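Periplasmic beta-glucosidase (Pseudomonas aeruginosa, PDB 6R5T) probably hydrolyses terminal, non-reducing beta-D-glucosyl residues with release of beta-D-glucose, as a periplasmic member of glycoside hydrolase family 3. Local coordinates at residues A354-A359 / G545-A550; I381-P386 / T409-L414; R677-M680 / S686-I689; T86-S91 / A107-L112. The protein carries 1 engineered substitution. All coordinates share one frame; numbering follows the deposited sequence.

Contact 1: residues A354-A359 / G545-A550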
loop_
_atom_site.group_PDB
_atom_site.type_symbol
_atom_site.label_atom_id
_atom_site.label_comp_id
_atom_site.label_asym_id
_atom_site.label_seq_id
_atom_site.Cartn_x
_atom_site.Cartn_y
_atom_site.Cartn_z
ATOM N N ALA A 354 -11.440 -25.842 28.268
ATOM C CA ALA A 354 -11.947 -25.052 27.119
ATOM C C ALA A 354 -10.747 -24.458 26.373
ATOM O O ALA A 354 -10.742 -24.510 25.117
ATOM C CB ALA A 354 -12.900 -23.958 27.538
ATOM N N ALA A 355 -9.751 -23.945 27.084
ATOM C CA ALA A 355 -8.603 -23.288 26.394
ATOM C C ALA A 355 -7.862 -24.325 25.562
ATOM O O ALA A 355 -7.423 -24.004 24.448
ATOM C CB ALA A 355 -7.665 -22.640 27.372
ATOM N N ARG A 356 -7.671 -25.529 26.097
ATOM C CA ARG A 356 -6.895 -26.576 25.384
ATOM C C ARG A 356 -7.695 -27.018 24.159
ATOM O O ARG A 356 -7.107 -27.152 23.059
ATOM C CB ARG A 356 -6.587 -27.728 26.358
ATOM C CG ARG A 356 -5.678 -28.793 25.756
ATOM C CD ARG A 356 -5.274 -29.757 26.844
ATOM N NE ARG A 356 -4.428 -30.821 26.365
ATOM C CZ ARG A 356 -3.719 -31.603 27.164
ATOM N NH1 ARG A 356 -3.749 -31.389 28.464
ATOM N NH2 ARG A 356 -2.976 -32.574 26.664
ATOM N N GLU A 357 -9.002 -27.259 24.308
ATOM C CA GLU A 357 -9.847 -27.719 23.163
ATOM C C GLU A 357 -9.893 -26.637 22.080
ATOM O O GLU A 357 -9.812 -26.963 20.897
ATOM C CB GLU A 357 -11.228 -28.122 23.646
ATOM C CG GLU A 357 -11.108 -29.408 24.462
ATOM C CD GLU A 357 -12.370 -29.990 25.061
ATOM O OE1 GLU A 357 -13.393 -29.314 25.076
ATOM O OE2 GLU A 357 -12.286 -31.147 25.558
ATOM N N VAL A 358 -10.063 -25.389 22.471
ATOM C CA VAL A 358 -10.148 -24.292 21.479
ATOM C C VAL A 358 -8.789 -24.153 20.795
ATOM O O VAL A 358 -8.735 -24.007 19.557
ATOM C CB VAL A 358 -10.609 -22.986 22.148
ATOM C CG1 VAL A 358 -10.322 -21.787 21.262
ATOM C CG2 VAL A 358 -12.099 -23.048 22.520
ATOM N N ALA A 359 -7.702 -24.183 21.555
ATOM C CA ALA A 359 -6.357 -23.947 20.978
ATOM C C ALA A 359 -5.987 -25.060 19.994
ATOM O O ALA A 359 -5.389 -24.756 18.950
ATOM C CB ALA A 359 -5.316 -23.808 22.040
ATOM N N GLY A 545 -1.592 -23.335 25.445
ATOM C CA GLY A 545 -1.016 -23.495 24.113
ATOM C C GLY A 545 -0.096 -24.698 24.011
ATOM O O GLY A 545 -0.180 -25.467 23.067
ATOM N N GLY A 546 0.820 -24.856 24.944
ATOM C CA GLY A 546 1.826 -25.923 24.834
ATOM C C GLY A 546 1.168 -27.287 24.888
ATOM O O GLY A 546 1.652 -28.197 24.215
ATOM N N ASN A 547 0.096 -27.454 25.644
ATOM C CA ASN A 547 -0.602 -28.769 25.690
ATOM C C ASN A 547 -1.352 -29.027 24.385
ATOM O O ASN A 547 -1.271 -30.144 23.830
ATOM C CB ASN A 547 -1.562 -28.855 26.866
ATOM C CG ASN A 547 -0.887 -29.163 28.185
ATOM O OD1 ASN A 547 0.112 -29.888 28.223
ATOM N ND2 ASN A 547 -1.469 -28.619 29.275
ATOM N N ALA A 548 -1.980 -28.008 23.801
ATOM C CA ALA A 548 -2.693 -28.175 22.525
ATOM C C ALA A 548 -1.674 -28.488 21.410
ATOM O O ALA A 548 -1.945 -29.312 20.519
ATOM C CB ALA A 548 -3.534 -26.966 22.239
ATOM N N ILE A 549 -0.520 -27.822 21.446
ATOM C CA ILE A 549 0.545 -28.046 20.440
ATOM C C ILE A 549 1.074 -29.483 20.561
ATOM O O ILE A 549 1.148 -30.190 19.554
ATOM C CB ILE A 549 1.628 -26.968 20.555
ATOM C CG1 ILE A 549 1.066 -25.593 20.183
ATOM C CG2 ILE A 549 2.824 -27.341 19.714
ATOM C CD1 ILE A 549 1.945 -24.482 20.561
ATOM N N ALA A 550 1.378 -29.952 21.775
ATOM C CA ALA A 550 1.785 -31.349 21.952
ATOM C C ALA A 550 0.686 -32.307 21.492
ATOM O O ALA A 550 1.036 -33.318 20.891
ATOM C CB ALA A 550 2.197 -31.591 23.376
#
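R356 lays its guanidinium flat against N547, and one turn further on A359 meets A548; these two pairs hold together two helices that are far apart in the sequence. Of the four, R356 has the largest area buried by the facing helix, although it remains partly exposed. With CG anti to the backbone N (chi1 -175°) and the chain extended as far as NE, its side chain runs across to the other helix. There CZ sits 3.5 Å from N547 CB, which lies over the centre of one guanidinium face. The amide of N547 continues the overlap: its plane is 15° from that of the guanidinium, and NH1 stacks on N547 CG at 3.6 Å. No hydrogen bond joins the pair; their polar ends find partners elsewhere. R356 NH2 forms a salt bridge with D551, while N547 gives ND2 to E544 and receives N416 at OD1, which keeps the amide from turning.

A548 fills the space between the backbones. Its CB lies 3.6 Å from A359 CB and 3.7 Å from R356 O, and small residues here let the helix axes approach to 8.4 Å at a crossing angle of -47°. Helix 352-362 rests by its other sides on helix 100-116 and the loop at T86, whereas helix 545-553 leans through I549 and A550 on helix 410-418, so the pair lies between these two helices.

Contact 2: residues I381-P386 / T409-L414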
loop_
_atom_site.group_PDB
_atom_site.type_symbol
_atom_site.label_atom_id
_atom_site.label_comp_id
_atom_site.label_asym_id
_atom_site.label_seq_id
_atom_site.Cartn_x
_atom_site.Cartn_y
_atom_site.Cartn_z
ATOM N N ILE A 381 14.259 -36.182 21.885
ATOM C CA ILE A 381 13.713 -35.041 21.104
ATOM C C ILE A 381 14.448 -33.787 21.584
ATOM O O ILE A 381 14.315 -33.465 22.764
ATOM C CB ILE A 381 12.184 -34.943 21.284
ATOM C CG1 ILE A 381 11.454 -36.204 20.804
ATOM C CG2 ILE A 381 11.636 -33.678 20.598
ATOM C CD1 ILE A 381 10.024 -36.323 21.250
ATOM N N ALA A 382 15.161 -33.108 20.702
ATOM C CA ALA A 382 15.772 -31.796 21.040
ATOM C C ALA A 382 14.694 -30.711 20.864
ATOM O O ALA A 382 14.045 -30.673 19.812
ATOM C CB ALA A 382 16.974 -31.505 20.207
ATOM N N VAL A 383 14.471 -29.910 21.901
ATOM C CA VAL A 383 13.473 -28.807 21.875
ATOM C C VAL A 383 14.297 -27.525 21.928
ATOM O O VAL A 383 14.983 -27.249 22.937
ATOM C CB VAL A 383 12.466 -28.922 23.018
ATOM C CG1 VAL A 383 11.472 -27.777 22.949
ATOM C CG2 VAL A 383 11.795 -30.271 23.019
ATOM N N ILE A 384 14.291 -26.773 20.845
ATOM C CA ILE A 384 15.277 -25.710 20.630
ATOM C C ILE A 384 14.581 -24.430 20.181
ATOM O O ILE A 384 13.722 -24.509 19.311
ATOM C CB ILE A 384 16.379 -26.145 19.626
ATOM C CG1 ILE A 384 17.160 -27.343 20.203
ATOM C CG2 ILE A 384 17.282 -25.010 19.273
ATOM C CD1 ILE A 384 18.118 -27.964 19.228
ATOM N N GLY A 385 15.018 -23.297 20.728
ATOM C CA GLY A 385 14.579 -21.981 20.232
ATOM C C GLY A 385 14.074 -21.088 21.350
ATOM O O GLY A 385 13.682 -21.574 22.418
ATOM N N PRO A 386 14.060 -19.773 21.092
ATOM C CA PRO A 386 13.721 -18.800 22.147
ATOM C C PRO A 386 12.251 -18.813 22.561
ATOM O O PRO A 386 11.936 -18.246 23.585
ATOM C CB PRO A 386 14.142 -17.470 21.532
ATOM C CG PRO A 386 14.092 -17.691 20.040
ATOM C CD PRO A 386 14.514 -19.132 19.855
ATOM N N THR A 409 4.078 -23.777 28.412
ATOM C CA THR A 409 5.025 -23.610 27.288
ATOM C C THR A 409 5.018 -24.815 26.339
ATOM O O THR A 409 4.510 -25.890 26.663
ATOM C CB THR A 409 6.447 -23.352 27.777
ATOM O OG1 THR A 409 6.897 -24.581 28.360
ATOM C CG2 THR A 409 6.541 -22.206 28.765
ATOM N N VAL A 410 5.566 -24.614 25.153
ATOM C CA VAL A 410 5.717 -25.752 24.210
ATOM C C VAL A 410 6.578 -26.817 24.883
ATOM O O VAL A 410 6.167 -27.980 24.877
ATOM C CB VAL A 410 6.301 -25.319 22.869
ATOM C CG1 VAL A 410 6.619 -26.536 22.018
ATOM C CG2 VAL A 410 5.343 -24.373 22.190
ATOM N N TYR A 411 7.693 -26.426 25.495
ATOM C CA TYR A 411 8.534 -27.412 26.216
ATOM C C TYR A 411 7.700 -28.194 27.232
ATOM O O TYR A 411 7.732 -29.425 27.297
ATOM C CB TYR A 411 9.729 -26.728 26.863
ATOM C CG TYR A 411 10.585 -27.735 27.576
ATOM C CD1 TYR A 411 10.298 -28.101 28.879
ATOM C CD2 TYR A 411 11.624 -28.352 26.916
ATOM C CE1 TYR A 411 11.076 -29.037 29.537
ATOM C CE2 TYR A 411 12.414 -29.293 27.558
ATOM C CZ TYR A 411 12.095 -29.661 28.846
ATOM O OH TYR A 411 12.854 -30.593 29.487
ATOM N N GLN A 412 6.931 -27.514 28.086
ATOM C CA GLN A 412 6.179 -28.171 29.156
ATOM C C GLN A 412 5.102 -29.055 28.574
ATOM O O GLN A 412 4.831 -30.120 29.132
ATOM C CB GLN A 412 5.615 -27.124 30.131
ATOM C CG GLN A 412 4.972 -27.743 31.345
ATOM C CD GLN A 412 6.020 -28.417 32.201
ATOM O OE1 GLN A 412 7.021 -27.807 32.546
ATOM N NE2 GLN A 412 5.866 -29.719 32.402
ATOM N N GLY A 413 4.474 -28.648 27.464
ATOM C CA GLY A 413 3.460 -29.486 26.809
ATOM C C GLY A 413 4.081 -30.795 26.331
ATOM O O GLY A 413 3.451 -31.869 26.503
ATOM N N LEU A 414 5.280 -30.722 25.777
ATOM C CA LEU A 414 5.955 -31.944 25.303
ATOM C C LEU A 414 6.313 -32.801 26.529
ATOM O O LEU A 414 6.036 -33.985 26.496
ATOM C CB LEU A 414 7.182 -31.555 24.510
ATOM C CG LEU A 414 6.868 -30.850 23.202
ATOM C CD1 LEU A 414 8.149 -30.381 22.602
ATOM C CD2 LEU A 414 6.102 -31.733 22.245
#
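V383, on a parallel strand of the mixed sheet in the glycoside hydrolase family 3 C-terminal domain, packs against the first turns of helix 410-418. This is helix-on-sheet packing of an alpha/beta domain, and the helix belongs to the connection that leads from strand 380-384 to its parallel neighbour 423-427.

From the backbone outward, the valine divides its atoms between two partners. CB, directed at the helix, already lies 4.0 Å from Y411 CD2. CG1, anti to the backbone N (chi1 180°), stays beside the same ring carbon, also 4.0 Å from CD2, and meets the ring at its edge, near the ring plane, and not over a face. The two side chains cross at about a right angle. CG2, the other branch, turns to L414 and comes 3.7 Å from its CD1, the tighter of the two methyl contacts. V383 therefore fits between a tyrosine edge and a leucine methyl one turn of helix apart, and everything that passes between the segments is apolar.

Beyond the pair, Y411 has a cation-pi interaction with K389, while L414 also packs on A550 and L553 of helix 545-553. The strand is held in the sheet by backbone hydrogen bonds, A382 to L472 and V474 on one side and V383 to L425 on the other. The start of the helix is fixed by its N-cap: T409 OG1 accepts from Q412 N at 2.9 Å, with an N-H...O angle of 163°.

Contact 3: residues R677-M680 / S686-I689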
loop_
_atom_site.group_PDB
_atom_site.type_symbol
_atom_site.label_atom_id
_atom_site.label_comp_id
_atom_site.label_asym_id
_atom_site.label_seq_id
_atom_site.Cartn_x
_atom_site.Cartn_y
_atom_site.Cartn_z
ATOM N N ARG A 677 -18.039 -24.965 5.498
ATOM C CA ARG A 677 -18.522 -26.043 6.403
ATOM C C ARG A 677 -17.286 -26.720 6.953
ATOM O O ARG A 677 -16.524 -27.312 6.161
ATOM C CB ARG A 677 -19.412 -27.070 5.700
ATOM C CG ARG A 677 -20.482 -27.718 6.586
ATOM C CD ARG A 677 -21.667 -26.762 6.850
ATOM N NE ARG A 677 -22.676 -26.628 5.783
ATOM C CZ ARG A 677 -23.059 -25.499 5.191
ATOM N NH1 ARG A 677 -22.534 -24.311 5.491
ATOM N NH2 ARG A 677 -24.001 -25.564 4.265
ATOM N N LYS A 678 -17.124 -26.699 8.258
ATOM C CA LYS A 678 -16.066 -27.511 8.864
ATOM C C LYS A 678 -16.678 -28.860 9.209
ATOM O O LYS A 678 -17.717 -28.892 9.887
ATOM C CB LYS A 678 -15.528 -26.847 10.102
ATOM C CG LYS A 678 -14.385 -27.627 10.701
ATOM C CD LYS A 678 -13.742 -26.853 11.767
ATOM C CE LYS A 678 -12.381 -27.329 12.183
ATOM N NZ LYS A 678 -12.222 -26.731 13.541
ATOM N N VAL A 679 -15.996 -29.921 8.815
ATOM C CA VAL A 679 -16.534 -31.289 8.921
ATOM C C VAL A 679 -15.461 -32.182 9.485
ATOM O O VAL A 679 -14.372 -32.272 8.875
ATOM C CB VAL A 679 -17.021 -31.771 7.549
ATOM C CG1 VAL A 679 -17.647 -33.130 7.672
ATOM C CG2 VAL A 679 -17.966 -30.757 6.898
ATOM N N MET A 680 -15.810 -32.889 10.560
ATOM C CA MET A 680 -14.958 -33.927 11.164
ATOM C C MET A 680 -15.363 -35.295 10.618
ATOM O O MET A 680 -16.554 -35.648 10.677
ATOM C CB MET A 680 -15.145 -33.916 12.683
ATOM C CG MET A 680 -14.550 -35.103 13.395
ATOM S SD MET A 680 -12.774 -35.265 13.212
ATOM C CE MET A 680 -12.321 -33.974 14.369
ATOM N N SER A 686 -18.149 -40.157 4.677
ATOM C CA SER A 686 -18.577 -39.117 3.710
ATOM C C SER A 686 -19.653 -38.251 4.329
ATOM O O SER A 686 -20.360 -38.699 5.248
ATOM C CB SER A 686 -19.052 -39.742 2.447
ATOM O OG SER A 686 -17.992 -40.389 1.773
ATOM N N ARG A 687 -19.701 -36.995 3.903
ATOM C CA ARG A 687 -20.767 -36.075 4.293
ATOM C C ARG A 687 -21.180 -35.326 3.038
ATOM O O ARG A 687 -20.289 -34.766 2.360
ATOM C CB ARG A 687 -20.273 -35.106 5.373
ATOM C CG ARG A 687 -21.319 -34.134 5.919
ATOM C CD ARG A 687 -22.134 -34.670 7.097
ATOM N NE ARG A 687 -21.279 -35.301 8.103
ATOM C CZ ARG A 687 -20.761 -34.705 9.168
ATOM N NH1 ARG A 687 -21.054 -33.445 9.452
ATOM N NH2 ARG A 687 -19.952 -35.389 9.968
ATOM N N GLU A 688 -22.477 -35.329 2.749
ATOM C CA GLU A 688 -23.050 -34.459 1.708
ATOM C C GLU A 688 -23.143 -33.069 2.318
ATOM O O GLU A 688 -23.703 -32.875 3.403
ATOM C CB GLU A 688 -24.441 -34.893 1.209
ATOM C CG GLU A 688 -24.810 -34.031 -0.022
ATOM C CD GLU A 688 -25.959 -34.359 -0.963
ATOM O OE1 GLU A 688 -27.118 -34.145 -0.586
ATOM O OE2 GLU A 688 -25.686 -34.696 -2.139
ATOM N N ILE A 689 -22.530 -32.116 1.650
ATOM C CA ILE A 689 -22.550 -30.707 2.079
ATOM C C ILE A 689 -23.473 -29.997 1.107
ATOM O O ILE A 689 -23.342 -30.201 -0.146
ATOM C CB ILE A 689 -21.127 -30.152 2.110
ATOM C CG1 ILE A 689 -20.308 -30.957 3.120
ATOM C CG2 ILE A 689 -21.139 -28.686 2.454
ATOM C CD1 ILE A 689 -18.866 -30.853 2.949
#
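V679 meets R687 with one methyl and I689 with the other. The guanidinium of R687 lies over V679 with CG1 beneath the centre of one face, 3.8 Å from CZ. To bring it there the arginine leaves the backbone with CG anti to N (chi1 -177°) and then bends at both chi2 and chi3, folding back over the valine; its CB is 4.0 Å from the same methyl. The planar group thus serves as a lid on a hydrocarbon branch. V679 CG2, the other branch, reaches tip to tip toward I689 CD1 at 4.1 Å. The other branch of I689, CG2, lies 4.0 Å from R677 CB.

In the second shell the arginine ends have weak partners: R687 NH2 has a long, weak ion pair with E685, and R677 NH2 a weak hydrogen bond to V690 O. V679 and I689 also pack on L643, and I689 adds contacts to V641 and V655, which makes the two of them part of a buried core while the arginines border it.

No backbone bonds join the two strands, whose axes stay 8.8 Å apart while running nearly antiparallel, at 164°. Each belongs to a different sheet of the fibronectin type III-like domain, so the side chains meet across the interior of a beta sandwich. Strand 672-681 pairs with 651-660 through R677 and V679; strand 686-694 pairs with 636-645 through R687 and I689.

Contact 4: residues T86-S91 / A107-L112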
loop_
_atom_site.group_PDB
_atom_site.type_symbol
_atom_site.label_atom_id
_atom_site.label_comp_id
_atom_site.label_asym_id
_atom_site.label_seq_id
_atom_site.Cartn_x
_atom_site.Cartn_y
_atom_site.Cartn_z
ATOM N N THR A 86 -8.182 -17.095 31.731
ATOM C CA THR A 86 -7.836 -18.231 30.861
ATOM C C THR A 86 -7.691 -17.645 29.449
ATOM O O THR A 86 -8.686 -17.197 28.879
ATOM C CB THR A 86 -8.858 -19.349 30.869
ATOM O OG1 THR A 86 -9.121 -19.754 32.209
ATOM C CG2 THR A 86 -8.372 -20.505 30.063
ATOM N N ILE A 87 -6.465 -17.613 28.955
ATOM C CA ILE A 87 -6.212 -16.972 27.639
ATOM C C ILE A 87 -6.328 -18.014 26.534
ATOM O O ILE A 87 -5.661 -19.040 26.536
ATOM C CB ILE A 87 -4.875 -16.242 27.669
ATOM C CG1 ILE A 87 -4.782 -15.283 28.867
ATOM C CG2 ILE A 87 -4.671 -15.537 26.342
ATOM C CD1 ILE A 87 -6.012 -14.384 29.065
ATOM N N PHE A 88 -7.174 -17.713 25.568
ATOM C CA PHE A 88 -7.352 -18.480 24.350
ATOM C C PHE A 88 -6.312 -18.014 23.348
ATOM O O PHE A 88 -5.609 -17.038 23.533
ATOM C CB PHE A 88 -8.786 -18.305 23.851
ATOM C CG PHE A 88 -9.810 -18.889 24.795
ATOM C CD1 PHE A 88 -10.166 -20.225 24.729
ATOM C CD2 PHE A 88 -10.381 -18.107 25.777
ATOM C CE1 PHE A 88 -11.048 -20.777 25.652
ATOM C CE2 PHE A 88 -11.268 -18.647 26.701
ATOM C CZ PHE A 88 -11.601 -19.986 26.632
ATOM N N PRO A 89 -6.218 -18.704 22.205
ATOM C CA PRO A 89 -5.386 -18.155 21.127
ATOM C C PRO A 89 -5.797 -16.730 20.787
ATOM O O PRO A 89 -6.948 -16.355 20.950
ATOM C CB PRO A 89 -5.688 -19.061 19.924
ATOM C CG PRO A 89 -6.085 -20.380 20.581
ATOM C CD PRO A 89 -6.821 -19.968 21.838
ATOM N N ILE A 90 -4.838 -15.998 20.240
ATOM C CA ILE A 90 -5.137 -14.716 19.585
ATOM C C ILE A 90 -6.226 -14.892 18.576
ATOM O O ILE A 90 -6.423 -15.975 18.002
ATOM C CB ILE A 90 -3.856 -14.061 19.034
ATOM C CG1 ILE A 90 -3.117 -14.988 18.054
ATOM C CG2 ILE A 90 -2.949 -13.631 20.142
ATOM C CD1 ILE A 90 -2.181 -14.273 17.121
ATOM N N SER A 91 -6.959 -13.806 18.295
ATOM C CA SER A 91 -8.096 -13.850 17.350
ATOM C C SER A 91 -7.691 -14.436 16.003
ATOM O O SER A 91 -8.477 -15.139 15.407
ATOM C CB SER A 91 -8.732 -12.490 17.199
ATOM O OG SER A 91 -9.293 -12.111 18.430
ATOM N N ALA A 107 -15.426 -16.719 23.564
ATOM C CA ALA A 107 -16.039 -15.441 23.979
ATOM C C ALA A 107 -16.905 -15.669 25.228
ATOM O O ALA A 107 -16.908 -14.839 26.142
ATOM C CB ALA A 107 -16.880 -14.883 22.857
ATOM N N ARG A 108 -17.649 -16.747 25.229
ATOM C CA ARG A 108 -18.561 -17.069 26.374
ATOM C C ARG A 108 -17.734 -17.224 27.642
ATOM O O ARG A 108 -18.083 -16.627 28.691
ATOM C CB ARG A 108 -19.375 -18.332 26.110
ATOM C CG ARG A 108 -20.310 -18.696 27.266
ATOM C CD ARG A 108 -21.687 -18.048 27.139
ATOM N NE ARG A 108 -21.760 -16.589 27.224
ATOM C CZ ARG A 108 -21.694 -15.841 28.339
ATOM N NH1 ARG A 108 -21.549 -16.388 29.549
ATOM N NH2 ARG A 108 -21.810 -14.526 28.234
ATOM N N ILE A 109 -16.686 -18.022 27.594
ATOM C CA ILE A 109 -15.828 -18.240 28.771
ATOM C C ILE A 109 -15.169 -16.925 29.151
ATOM O O ILE A 109 -15.012 -16.621 30.361
ATOM C CB ILE A 109 -14.795 -19.341 28.491
ATOM C CG1 ILE A 109 -15.493 -20.687 28.298
ATOM C CG2 ILE A 109 -13.717 -19.365 29.535
ATOM C CD1 ILE A 109 -16.102 -21.255 29.533
ATOM N N SER A 110 -14.714 -16.142 28.176
ATOM C CA SER A 110 -14.095 -14.832 28.489
ATOM C C SER A 110 -15.101 -13.974 29.289
ATOM O O SER A 110 -14.747 -13.326 30.237
ATOM C CB SER A 110 -13.728 -14.088 27.208
ATOM O OG SER A 110 -12.701 -14.763 26.485
ATOM N N ALA A 111 -16.331 -13.940 28.825
ATOM C CA ALA A 111 -17.392 -13.110 29.448
ATOM C C ALA A 111 -17.698 -13.655 30.846
ATOM O O ALA A 111 -17.828 -12.857 31.785
ATOM C CB ALA A 111 -18.620 -13.127 28.601
ATOM N N LEU A 112 -17.801 -14.957 30.960
ATOM C CA LEU A 112 -18.045 -15.647 32.270
ATOM C C LEU A 112 -16.947 -15.225 33.236
ATOM O O LEU A 112 -17.224 -14.775 34.377
ATOM C CB LEU A 112 -18.015 -17.166 32.039
ATOM C CG LEU A 112 -18.307 -18.044 33.253
ATOM C CD1 LEU A 112 -18.724 -19.452 32.796
ATOM C CD2 LEU A 112 -17.092 -18.120 34.156
#
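This is a buried apolar contact between a loop and a helix in the N-terminal, TIM-barrel domain of the family 3 glycoside hydrolase. The loop follows barrel strand 75-78, and the helix, 100-116, comes shortly after it in the chain, so the packing is local to one segment of the barrel.

F88 carries it. Its ring points from the loop to the helix, and the outer end of the ring does the touching: CZ lies 3.6 Å from I109 CG2 and CE2 lies 3.8 Å from the same methyl. The methyl sits at the ring edge, in the ring plane, and the two side chains cross at about a right angle. I109 presents this branch because CG2 stands anti to the backbone N, while CG1 (chi1 -66°) takes the rest of the side chain away from the phenylalanine. I109 CB adds to the surface, 3.8 Å from F88 CZ.

Hydrogen bonds hold the loop's backbone: F88 O accepts from H82 ND1, and I87 N is hydrogen-bonded to T543 OG1. F88 and P89 also pack against V358 of helix 352-362.

Next along the helix, S110 offers a polar neighbour to the ring without bonding to it. Its hydroxyl is engaged with S106 O one turn earlier, and S110 OG remains 4.1 Å from F88 CD2.

Read from the N terminus, the chain closes its first and short loop at contact 4, within the TIM-barrel domain. Contact 1 then opens on helix 352-362 and closes only at helix 545-553, and the far shorter loop of contact 2 falls wholly within that span; contact 3 follows in series as a short closure that passes from one sheet to the other of the fibronectin type III-like domain. No loops cross. Contact 1 is the hub: A355 and A359 touch T86, F88 and P89 of contact 4, while I549 and A550 touch V410 and G413 of contact 2. Barrel loop, paired helices and mixed sheet are thus joined one to the next in space, whereas contact 3 touches none of the others, its nearest atoms about 7 Å from those of contact 1.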